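Local coordinates for manganese-dependent inorganic pyrophosphatase (Methanocaldococcus jannaschii, PDB 2EB0), which catalyses the manganese-dependent hydrolysis of diphosphate to two phosphates, as a family II inorganic pyrophosphatase, at residues 1-6 and 52-57; 250-255 and 261-266; 270-275 and 283-288. One frame throughout, in Å; residues are numbered along the deposited sequence.

Contact 1. Residues 1-6 and 52-57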
loop_
_atom_site.group_PDB
_atom_site.type_symbol
_atom_site.label_atom_id
_atom_site.label_comp_id
_atom_site.label_asym_id
_atom_site.label_seq_id
_atom_site.Cartn_x
_atom_site.Cartn_y
_atom_site.Cartn_z
ATOM N N MET B 1 14.564 -9.701 -17.282
ATOM C CA MET B 1 14.352 -8.240 -17.486
ATOM C C MET B 1 13.165 -7.721 -16.666
ATOM O O MET B 1 12.724 -8.369 -15.716
ATOM C CB MET B 1 14.125 -7.941 -18.971
ATOM C CG MET B 1 15.293 -8.308 -19.887
ATOM S SD MET B 1 15.509 -10.088 -20.125
ATOM C CE MET B 1 16.829 -10.449 -18.950
ATOM N N ARG B 2 12.654 -6.553 -17.047
ATOM C CA ARG B 2 11.529 -5.922 -16.355
ATOM C C ARG B 2 10.179 -6.275 -17.002
ATOM O O ARG B 2 9.972 -6.051 -18.187
ATOM C CB ARG B 2 11.725 -4.402 -16.346
ATOM C CG ARG B 2 10.780 -3.653 -15.427
ATOM C CD ARG B 2 10.931 -2.155 -15.591
ATOM N NE ARG B 2 12.271 -1.679 -15.260
ATOM C CZ ARG B 2 12.818 -1.756 -14.050
ATOM N NH1 ARG B 2 12.141 -2.295 -13.049
ATOM N NH2 ARG B 2 14.042 -1.287 -13.839
ATOM N N TYR B 3 9.269 -6.813 -16.196
ATOM C CA TYR B 3 7.949 -7.233 -16.649
ATOM C C TYR B 3 6.810 -6.623 -15.834
ATOM O O TYR B 3 6.914 -6.474 -14.615
ATOM C CB TYR B 3 7.822 -8.753 -16.530
ATOM C CG TYR B 3 8.760 -9.552 -17.405
ATOM C CD1 TYR B 3 8.401 -9.897 -18.704
ATOM C CD2 TYR B 3 10.006 -9.966 -16.932
ATOM C CE1 TYR B 3 9.250 -10.632 -19.514
ATOM C CE2 TYR B 3 10.870 -10.701 -17.739
ATOM C CZ TYR B 3 10.483 -11.030 -19.030
ATOM O OH TYR B 3 11.331 -11.744 -19.845
ATOM N N VAL B 4 5.722 -6.281 -16.520
ATOM C CA VAL B 4 4.519 -5.761 -15.875
ATOM C C VAL B 4 3.545 -6.943 -15.967
ATOM O O VAL B 4 3.226 -7.398 -17.065
ATOM C CB VAL B 4 3.931 -4.543 -16.636
ATOM C CG1 VAL B 4 2.634 -4.081 -15.956
ATOM C CG2 VAL B 4 4.945 -3.405 -16.669
ATOM N N VAL B 5 3.092 -7.455 -14.827
ATOM C CA VAL B 5 2.201 -8.610 -14.843
ATOM C C VAL B 5 0.954 -8.479 -13.987
ATOM O O VAL B 5 0.973 -7.868 -12.920
ATOM C CB VAL B 5 2.923 -9.894 -14.375
ATOM C CG1 VAL B 5 2.231 -11.109 -14.963
ATOM C CG2 VAL B 5 4.383 -9.860 -14.773
ATOM N N GLY B 6 -0.130 -9.068 -14.480
ATOM C CA GLY B 6 -1.387 -9.063 -13.762
ATOM C C GLY B 6 -1.455 -10.331 -12.932
ATOM O O GLY B 6 -0.460 -11.041 -12.793
ATOM N N GLU B 52 2.895 -12.111 -23.496
ATOM C CA GLU B 52 3.546 -13.403 -23.298
ATOM C C GLU B 52 3.226 -13.982 -21.917
ATOM O O GLU B 52 3.080 -13.252 -20.936
ATOM C CB GLU B 52 5.066 -13.272 -23.455
ATOM C CG GLU B 52 5.778 -12.752 -22.211
ATOM C CD GLU B 52 7.284 -12.718 -22.373
ATOM O OE1 GLU B 52 7.797 -11.766 -23.000
ATOM O OE2 GLU B 52 7.954 -13.652 -21.881
ATOM N N LEU B 53 3.116 -15.302 -21.859
ATOM C CA LEU B 53 2.823 -16.006 -20.619
ATOM C C LEU B 53 4.100 -16.364 -19.852
ATOM O O LEU B 53 5.029 -16.910 -20.426
ATOM C CB LEU B 53 2.068 -17.297 -20.925
ATOM C CG LEU B 53 1.945 -18.272 -19.749
ATOM C CD1 LEU B 53 0.813 -17.834 -18.807
ATOM C CD2 LEU B 53 1.668 -19.662 -20.286
ATOM N N ILE B 54 4.151 -16.046 -18.563
ATOM C CA ILE B 54 5.310 -16.403 -17.739
ATOM C C ILE B 54 4.788 -17.070 -16.479
ATOM O O ILE B 54 3.593 -17.001 -16.190
ATOM C CB ILE B 54 6.165 -15.187 -17.350
ATOM C CG1 ILE B 54 5.318 -14.156 -16.605
ATOM C CG2 ILE B 54 6.799 -14.600 -18.587
ATOM C CD1 ILE B 54 6.083 -12.932 -16.194
ATOM N N GLU B 55 5.674 -17.707 -15.723
ATOM C CA GLU B 55 5.247 -18.414 -14.522
ATOM C C GLU B 55 6.177 -18.238 -13.335
ATOM O O GLU B 55 5.773 -18.438 -12.190
ATOM C CB GLU B 55 5.119 -19.905 -14.836
ATOM C CG GLU B 55 4.153 -20.217 -15.964
ATOM C CD GLU B 55 4.674 -21.290 -16.901
ATOM O OE1 GLU B 55 5.000 -22.399 -16.422
ATOM O OE2 GLU B 55 4.755 -21.020 -18.119
ATOM N N SER B 56 7.421 -17.871 -13.606
ATOM C CA SER B 56 8.399 -17.703 -12.545
ATOM C C SER B 56 8.973 -16.293 -12.517
ATOM O O SER B 56 9.314 -15.731 -13.554
ATOM C CB SER B 56 9.527 -18.725 -12.723
ATOM O OG SER B 56 10.571 -18.499 -11.798
ATOM N N ALA B 57 9.085 -15.729 -11.320
ATOM C CA ALA B 57 9.608 -14.381 -11.171
ATOM C C ALA B 57 11.110 -14.396 -10.944
ATOM O O ALA B 57 11.757 -13.351 -10.995
ATOM C CB ALA B 57 8.923 -13.685 -10.009
HETATM O O HOH W 1 10.817 -11.281 -23.142
HETATM O O HOH W 2 10.207 -14.426 -19.901
#
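Val5 and Ile54 meet tip to tip, CG2 of Val5 standing 3.8 Å from CD1 of Ile54. Their backbones stay well apart, with Val5 CA 8.9 Å from Ile54 CA, so the side chains alone span the gap. In Ile54, CG1 sits between the backbone N and the carbonyl carbon (chi1 57°) and the chain then runs straight out, which brings CD1 toward strand 2-5. The same methyl lies 4.5 Å from CG of Tyr3, approaching the ring obliquely. These three buried residues form the compact, apolar part of the contact.

The Glu52 side is looser and exposed. Its side chain crosses Tyr3 at about a right angle, and the carboxylate plane is turned 80° from the ring; OE1 lies in the ring plane at the edge, 3.9 Å from Tyr3 CE1. No hydrogen bond joins the segments directly. One water lies 2.9 Å from Tyr3 OH and donates to Glu52 OE2 at 3.1 Å; a second donates to OE1 and reaches the phenol only weakly.

Strand 28-31 lies between strands 2-5 and 52-53 in the parallel sheet of the DHH domain, and both Val5 and Ile54 rest on its Ala30, while Phe74 adjoins Ile54. Tyr3 meets the ring of Tyr28, and Val4, pointing away from residues 52-57, packs on Leu21 and Ala22 of helix 12-25.

Contact 2. Residues 250-255 and 261-266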
loop_
_atom_site.group_PDB
_atom_site.type_symbol
_atom_site.label_atom_id
_atom_site.label_comp_id
_atom_site.label_asym_id
_atom_site.label_seq_id
_atom_site.Cartn_x
_atom_site.Cartn_y
_atom_site.Cartn_z
ATOM N N VAL B 250 -16.308 -19.570 -1.685
ATOM C CA VAL B 250 -17.538 -18.865 -2.019
ATOM C C VAL B 250 -17.489 -18.616 -3.524
ATOM O O VAL B 250 -16.480 -18.129 -4.040
ATOM C CB VAL B 250 -17.613 -17.500 -1.294
ATOM C CG1 VAL B 250 -18.835 -16.716 -1.764
ATOM C CG2 VAL B 250 -17.648 -17.712 0.208
ATOM N N PHE B 251 -18.559 -18.980 -4.225
ATOM C CA PHE B 251 -18.626 -18.768 -5.662
ATOM C C PHE B 251 -19.817 -17.878 -5.939
ATOM O O PHE B 251 -20.957 -18.223 -5.606
ATOM C CB PHE B 251 -18.805 -20.075 -6.413
ATOM C CG PHE B 251 -18.538 -19.954 -7.881
ATOM C CD1 PHE B 251 -17.234 -19.945 -8.359
ATOM C CD2 PHE B 251 -19.587 -19.808 -8.785
ATOM C CE1 PHE B 251 -16.975 -19.794 -9.717
ATOM C CE2 PHE B 251 -19.338 -19.654 -10.143
ATOM C CZ PHE B 251 -18.027 -19.647 -10.610
ATOM N N LEU B 252 -19.546 -16.738 -6.560
ATOM C CA LEU B 252 -20.585 -15.768 -6.858
ATOM C C LEU B 252 -21.196 -15.899 -8.246
ATOM O O LEU B 252 -20.519 -15.691 -9.260
ATOM C CB LEU B 252 -20.026 -14.350 -6.699
ATOM C CG LEU B 252 -19.367 -14.051 -5.355
ATOM C CD1 LEU B 252 -18.672 -12.697 -5.412
ATOM C CD2 LEU B 252 -20.401 -14.104 -4.245
ATOM N N ILE B 253 -22.475 -16.262 -8.291
ATOM C CA ILE B 253 -23.181 -16.335 -9.563
ATOM C C ILE B 253 -23.802 -14.945 -9.627
ATOM O O ILE B 253 -24.839 -14.698 -9.027
ATOM C CB ILE B 253 -24.289 -17.389 -9.550
ATOM C CG1 ILE B 253 -23.675 -18.774 -9.355
ATOM C CG2 ILE B 253 -25.073 -17.328 -10.854
ATOM C CD1 ILE B 253 -24.705 -19.906 -9.252
ATOM N N THR B 254 -23.134 -14.035 -10.323
ATOM C CA THR B 254 -23.583 -12.651 -10.417
ATOM C C THR B 254 -24.577 -12.356 -11.550
ATOM O O THR B 254 -24.296 -12.541 -12.739
ATOM C CB THR B 254 -22.352 -11.719 -10.516
ATOM O OG1 THR B 254 -21.560 -11.874 -9.331
ATOM C CG2 THR B 254 -22.764 -10.264 -10.657
ATOM N N ASP B 255 -25.757 -11.907 -11.150
ATOM C CA ASP B 255 -26.813 -11.571 -12.088
ATOM C C ASP B 255 -26.622 -10.107 -12.471
ATOM O O ASP B 255 -26.979 -9.207 -11.721
ATOM C CB ASP B 255 -28.163 -11.780 -11.416
ATOM C CG ASP B 255 -29.321 -11.543 -12.351
ATOM O OD1 ASP B 255 -30.164 -12.460 -12.462
ATOM O OD2 ASP B 255 -29.390 -10.451 -12.968
ATOM N N SER B 261 -25.857 -11.279 -6.376
ATOM C CA SER B 261 -25.124 -12.519 -6.558
ATOM C C SER B 261 -25.631 -13.653 -5.697
ATOM O O SER B 261 -25.957 -13.457 -4.531
ATOM C CB SER B 261 -23.638 -12.309 -6.253
ATOM O OG SER B 261 -23.057 -11.360 -7.129
ATOM N N GLU B 262 -25.698 -14.841 -6.283
ATOM C CA GLU B 262 -26.105 -16.017 -5.533
ATOM C C GLU B 262 -24.781 -16.573 -5.044
ATOM O O GLU B 262 -23.929 -16.948 -5.845
ATOM C CB GLU B 262 -26.786 -17.057 -6.424
ATOM C CG GLU B 262 -27.384 -18.206 -5.630
ATOM C CD GLU B 262 -27.831 -19.372 -6.497
ATOM O OE1 GLU B 262 -28.416 -19.137 -7.577
ATOM O OE2 GLU B 262 -27.611 -20.530 -6.086
ATOM N N ALA B 263 -24.592 -16.607 -3.734
ATOM C CA ALA B 263 -23.346 -17.121 -3.199
ATOM C C ALA B 263 -23.431 -18.598 -2.852
ATOM O O ALA B 263 -24.330 -19.018 -2.133
ATOM C CB ALA B 263 -22.949 -16.328 -1.966
ATOM N N LEU B 264 -22.498 -19.381 -3.384
ATOM C CA LEU B 264 -22.426 -20.808 -3.082
ATOM C C LEU B 264 -21.404 -20.884 -1.955
ATOM O O LEU B 264 -20.300 -20.348 -2.081
ATOM C CB LEU B 264 -21.925 -21.606 -4.282
ATOM C CG LEU B 264 -22.712 -21.539 -5.594
ATOM C CD1 LEU B 264 -22.123 -22.552 -6.570
ATOM C CD2 LEU B 264 -24.178 -21.846 -5.351
ATOM N N VAL B 265 -21.763 -21.544 -0.858
ATOM C CA VAL B 265 -20.866 -21.622 0.286
ATOM C C VAL B 265 -20.367 -23.030 0.593
ATOM O O VAL B 265 -21.152 -23.944 0.840
ATOM C CB VAL B 265 -21.545 -21.026 1.534
ATOM C CG1 VAL B 265 -20.559 -20.968 2.694
ATOM C CG2 VAL B 265 -22.062 -19.632 1.216
ATOM N N VAL B 266 -19.047 -23.185 0.581
ATOM C CA VAL B 266 -18.414 -24.472 0.835
ATOM C C VAL B 266 -17.349 -24.378 1.930
ATOM O O VAL B 266 -16.442 -23.537 1.862
ATOM C CB VAL B 266 -17.741 -25.007 -0.444
ATOM C CG1 VAL B 266 -17.430 -26.487 -0.286
ATOM C CG2 VAL B 266 -18.639 -24.764 -1.645
#
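The ring of Phe251 leads away from strand 260-267, so its contact with Leu264 is made at the root: CB to CB is 4.1 Å, and CD1 of Leu264 approaches the ring only obliquely. With CG opposite the backbone N (chi1 -166°), the ring is carried toward Leu237 of helix 230-243 and Val218 of the adjoining strand. On the same sheet face the flat carboxylate of Glu262 ends a chain running side by side with Ile253; its OE1 comes 4.1 Å from Ile253 CD1 but is engaged in a salt bridge with Lys230.

Four backbone bonds tie the segments in two hydrogen-bonded pairs. Phe251 N meets Leu264 O in the carbonyl plane, on a lone pair, whereas Glu262 N approaches Ile253 O from 36° above the Ile253 carbonyl plane, off the lone pairs. Ile253 N to Glu262 O, 2.9 Å long, is nearly straight at 178°. The axes run antiparallel 4.4 Å apart, as the two arms of a beta hairpin, and strand 211-220 hydrogen-bonds to the far side of 248-255 within the mixed sheet of the DHHA2 domain.

On the opposite face, CB of Ala263 touches two side chains, Val250 CG1 and Leu252 CD2, each at 4.1 Å. Further along, Thr254 OG1 donates to Ser261 OG at 2.7 Å. Gln217 NE2 also hydrogen-bonds to that threonine oxygen, and Ser261 OG bonds to the carbonyl of Val290, so the buried hydroxyls form a polar chain across three strands. A valine in place of Thr254 would lack the hydroxyl and would probably leave Gln217 and Ser261 each short of a partner.

Contact 3. Residues 270-275 and 283-288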
loop_
_atom_site.group_PDB
_atom_site.type_symbol
_atom_site.label_atom_id
_atom_site.label_comp_id
_atom_site.label_asym_id
_atom_site.label_seq_id
_atom_site.Cartn_x
_atom_site.Cartn_y
_atom_site.Cartn_z
ATOM N N GLU B 270 -20.122 -21.188 8.809
ATOM C CA GLU B 270 -20.291 -20.386 10.018
ATOM C C GLU B 270 -19.645 -19.015 9.846
ATOM O O GLU B 270 -20.267 -17.985 10.112
ATOM C CB GLU B 270 -19.650 -21.090 11.223
ATOM C CG GLU B 270 -19.955 -22.581 11.334
ATOM C CD GLU B 270 -19.286 -23.404 10.239
ATOM O OE1 GLU B 270 -18.042 -23.381 10.149
ATOM O OE2 GLU B 270 -20.004 -24.073 9.466
ATOM N N MET B 271 -18.392 -19.012 9.399
ATOM C CA MET B 271 -17.663 -17.768 9.205
ATOM C C MET B 271 -18.325 -16.871 8.165
ATOM O O MET B 271 -18.246 -15.648 8.252
ATOM C CB MET B 271 -16.220 -18.055 8.796
ATOM C CG MET B 271 -15.316 -16.832 8.903
ATOM S SD MET B 271 -15.275 -16.100 10.570
ATOM C CE MET B 271 -13.778 -16.883 11.229
ATOM N N PHE B 272 -18.981 -17.492 7.188
ATOM C CA PHE B 272 -19.674 -16.772 6.124
ATOM C C PHE B 272 -20.920 -16.100 6.695
ATOM O O PHE B 272 -21.153 -14.899 6.505
ATOM C CB PHE B 272 -20.097 -17.744 5.021
ATOM C CG PHE B 272 -20.849 -17.092 3.895
ATOM C CD1 PHE B 272 -20.172 -16.566 2.801
ATOM C CD2 PHE B 272 -22.236 -16.988 3.939
ATOM C CE1 PHE B 272 -20.864 -15.942 1.761
ATOM C CE2 PHE B 272 -22.943 -16.367 2.911
ATOM C CZ PHE B 272 -22.251 -15.841 1.816
ATOM N N GLU B 273 -21.723 -16.898 7.388
ATOM C CA GLU B 273 -22.947 -16.408 7.995
ATOM C C GLU B 273 -22.638 -15.272 8.959
ATOM O O GLU B 273 -23.432 -14.353 9.111
ATOM C CB GLU B 273 -23.662 -17.545 8.724
ATOM C CG GLU B 273 -24.345 -18.537 7.800
ATOM C CD GLU B 273 -24.897 -19.736 8.554
ATOM O OE1 GLU B 273 -25.811 -20.412 8.024
ATOM O OE2 GLU B 273 -24.406 -20.007 9.675
ATOM N N LYS B 274 -21.482 -15.345 9.610
ATOM C CA LYS B 274 -21.078 -14.302 10.542
ATOM C C LYS B 274 -20.705 -13.068 9.723
ATOM O O LYS B 274 -21.104 -11.945 10.030
ATOM C CB LYS B 274 -19.871 -14.763 11.365
ATOM C CG LYS B 274 -19.318 -13.694 12.297
ATOM C CD LYS B 274 -17.986 -14.105 12.906
ATOM C CE LYS B 274 -17.347 -12.945 13.655
ATOM N NZ LYS B 274 -15.923 -13.208 14.030
ATOM N N ALA B 275 -19.943 -13.298 8.662
ATOM C CA ALA B 275 -19.497 -12.225 7.792
ATOM C C ALA B 275 -20.653 -11.435 7.173
ATOM O O ALA B 275 -20.564 -10.217 7.033
ATOM C CB ALA B 275 -18.599 -12.803 6.685
ATOM N N ASN B 283 -27.047 -24.706 0.577
ATOM C CA ASN B 283 -25.612 -24.472 0.431
ATOM C C ASN B 283 -25.322 -23.119 -0.231
ATOM O O ASN B 283 -24.178 -22.818 -0.573
ATOM C CB ASN B 283 -24.971 -25.606 -0.367
ATOM C CG ASN B 283 -25.716 -25.909 -1.648
ATOM O OD1 ASN B 283 -25.381 -26.850 -2.365
ATOM N ND2 ASN B 283 -26.735 -25.112 -1.944
ATOM N N SER B 284 -26.362 -22.306 -0.401
ATOM C CA SER B 284 -26.203 -20.994 -1.018
ATOM C C SER B 284 -27.214 -19.967 -0.505
ATOM O O SER B 284 -28.151 -20.298 0.219
ATOM C CB SER B 284 -26.324 -21.109 -2.543
ATOM O OG SER B 284 -27.636 -21.482 -2.931
ATOM N N VAL B 285 -27.004 -18.712 -0.890
ATOM C CA VAL B 285 -27.882 -17.613 -0.505
ATOM C C VAL B 285 -27.720 -16.497 -1.529
ATOM O O VAL B 285 -26.623 -16.270 -2.044
ATOM C CB VAL B 285 -27.521 -17.033 0.893
ATOM C CG1 VAL B 285 -27.893 -18.008 1.984
ATOM C CG2 VAL B 285 -26.039 -16.723 0.960
ATOM N N PHE B 286 -28.809 -15.798 -1.827
ATOM C CA PHE B 286 -28.737 -14.701 -2.777
ATOM C C PHE B 286 -28.405 -13.423 -2.024
ATOM O O PHE B 286 -29.112 -13.051 -1.091
ATOM C CB PHE B 286 -30.061 -14.508 -3.504
ATOM C CG PHE B 286 -29.987 -13.501 -4.612
ATOM C CD1 PHE B 286 -29.267 -13.781 -5.773
ATOM C CD2 PHE B 286 -30.617 -12.269 -4.495
ATOM C CE1 PHE B 286 -29.177 -12.844 -6.802
ATOM C CE2 PHE B 286 -30.533 -11.324 -5.518
ATOM C CZ PHE B 286 -29.810 -11.613 -6.676
ATOM N N LEU B 287 -27.327 -12.757 -2.424
ATOM C CA LEU B 287 -26.937 -11.516 -1.775
ATOM C C LEU B 287 -27.392 -10.336 -2.630
ATOM O O LEU B 287 -26.857 -10.086 -3.721
ATOM C CB LEU B 287 -25.422 -11.484 -1.565
ATOM C CG LEU B 287 -24.889 -12.601 -0.663
ATOM C CD1 LEU B 287 -23.382 -12.515 -0.557
ATOM C CD2 LEU B 287 -25.518 -12.487 0.713
ATOM N N GLU B 288 -28.390 -9.622 -2.126
ATOM C CA GLU B 288 -28.953 -8.469 -2.821
ATOM C C GLU B 288 -27.998 -7.294 -2.950
ATOM O O GLU B 288 -27.394 -6.863 -1.970
ATOM C CB GLU B 288 -30.233 -8.005 -2.117
ATOM C CG GLU B 288 -31.511 -8.517 -2.752
ATOM C CD GLU B 288 -31.822 -7.824 -4.071
ATOM O OE1 GLU B 288 -31.993 -6.584 -4.072
ATOM O OE2 GLU B 288 -31.897 -8.516 -5.108
#
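Phe272 reaches from its helix to Val285 and Leu287, the two residues of segment 283-288 that it touches. Its CB makes no contact with that strand; the torsion there sets CG opposite the backbone N (chi1 179°) and aims the ring away from the helix. The wide backbone separation makes this reach necessary, since the nearest CA atoms, Phe272 CA and Ser284 CA, are 10.6 Å apart. Beyond CG the ring divides. CD1 faces Val250 of the hairpin, while CE2 and CZ, at the outer end, meet the strand.

CE2 makes the closest approach, 3.7 Å from Val285 CG2. That methyl is set between the backbone N and carbonyl carbon of its own residue and lies oblique to the ring, while the two side chains slide past each other in opposite directions. At the tip, CZ is 4.0 Å from the same Val285 CG2 and 4.2 Å from Leu287 CD1, again obliquely, and it also meets Ala263. The ring is therefore held along its outer end by two residues of the strand. CG2 of Val265 lies at much the same distance from all six ring carbons, which places it over the middle of the ring.

All of this is apolar: no hydrogen bond crosses between the segments, and the shared buried surface is just 93 Å². Val280, in the connecting loop, touches both Phe272 and Val285, while Ala275 packs on Leu301 and Ala304 of helix 293-306. The arrangement is that of an alpha/beta layer in the DHHA2 domain, where the short helix 269-275, which lies in the chain connection between the antiparallel neighbours 260-267 and 284-287, lays one aromatic side chain on the mixed sheet.

From the N terminus, contact 1 is reached first: it closes the loop from strand 2-5, through helix 12-25, strand 28-31 and helix 37-45, to residues 52-57, all within the DHH domain. The chain then completes that domain and enters the DHHA2 domain, where contact 2 closes the short turn between 250-255 and 261-266. Contact 3 follows, joining helix 269-275 to strand 284-287. The three closures are in series; none nests in or crosses another. Contacts 2 and 3 touch, since strands 260-267 and 284-287 are sheet neighbours, with Ala263 N 2.7 Å from Val285 O. Contact 1 lies on the opposite side of the chain's centre from the other two, its own centre about 31 Å from that of contact 2.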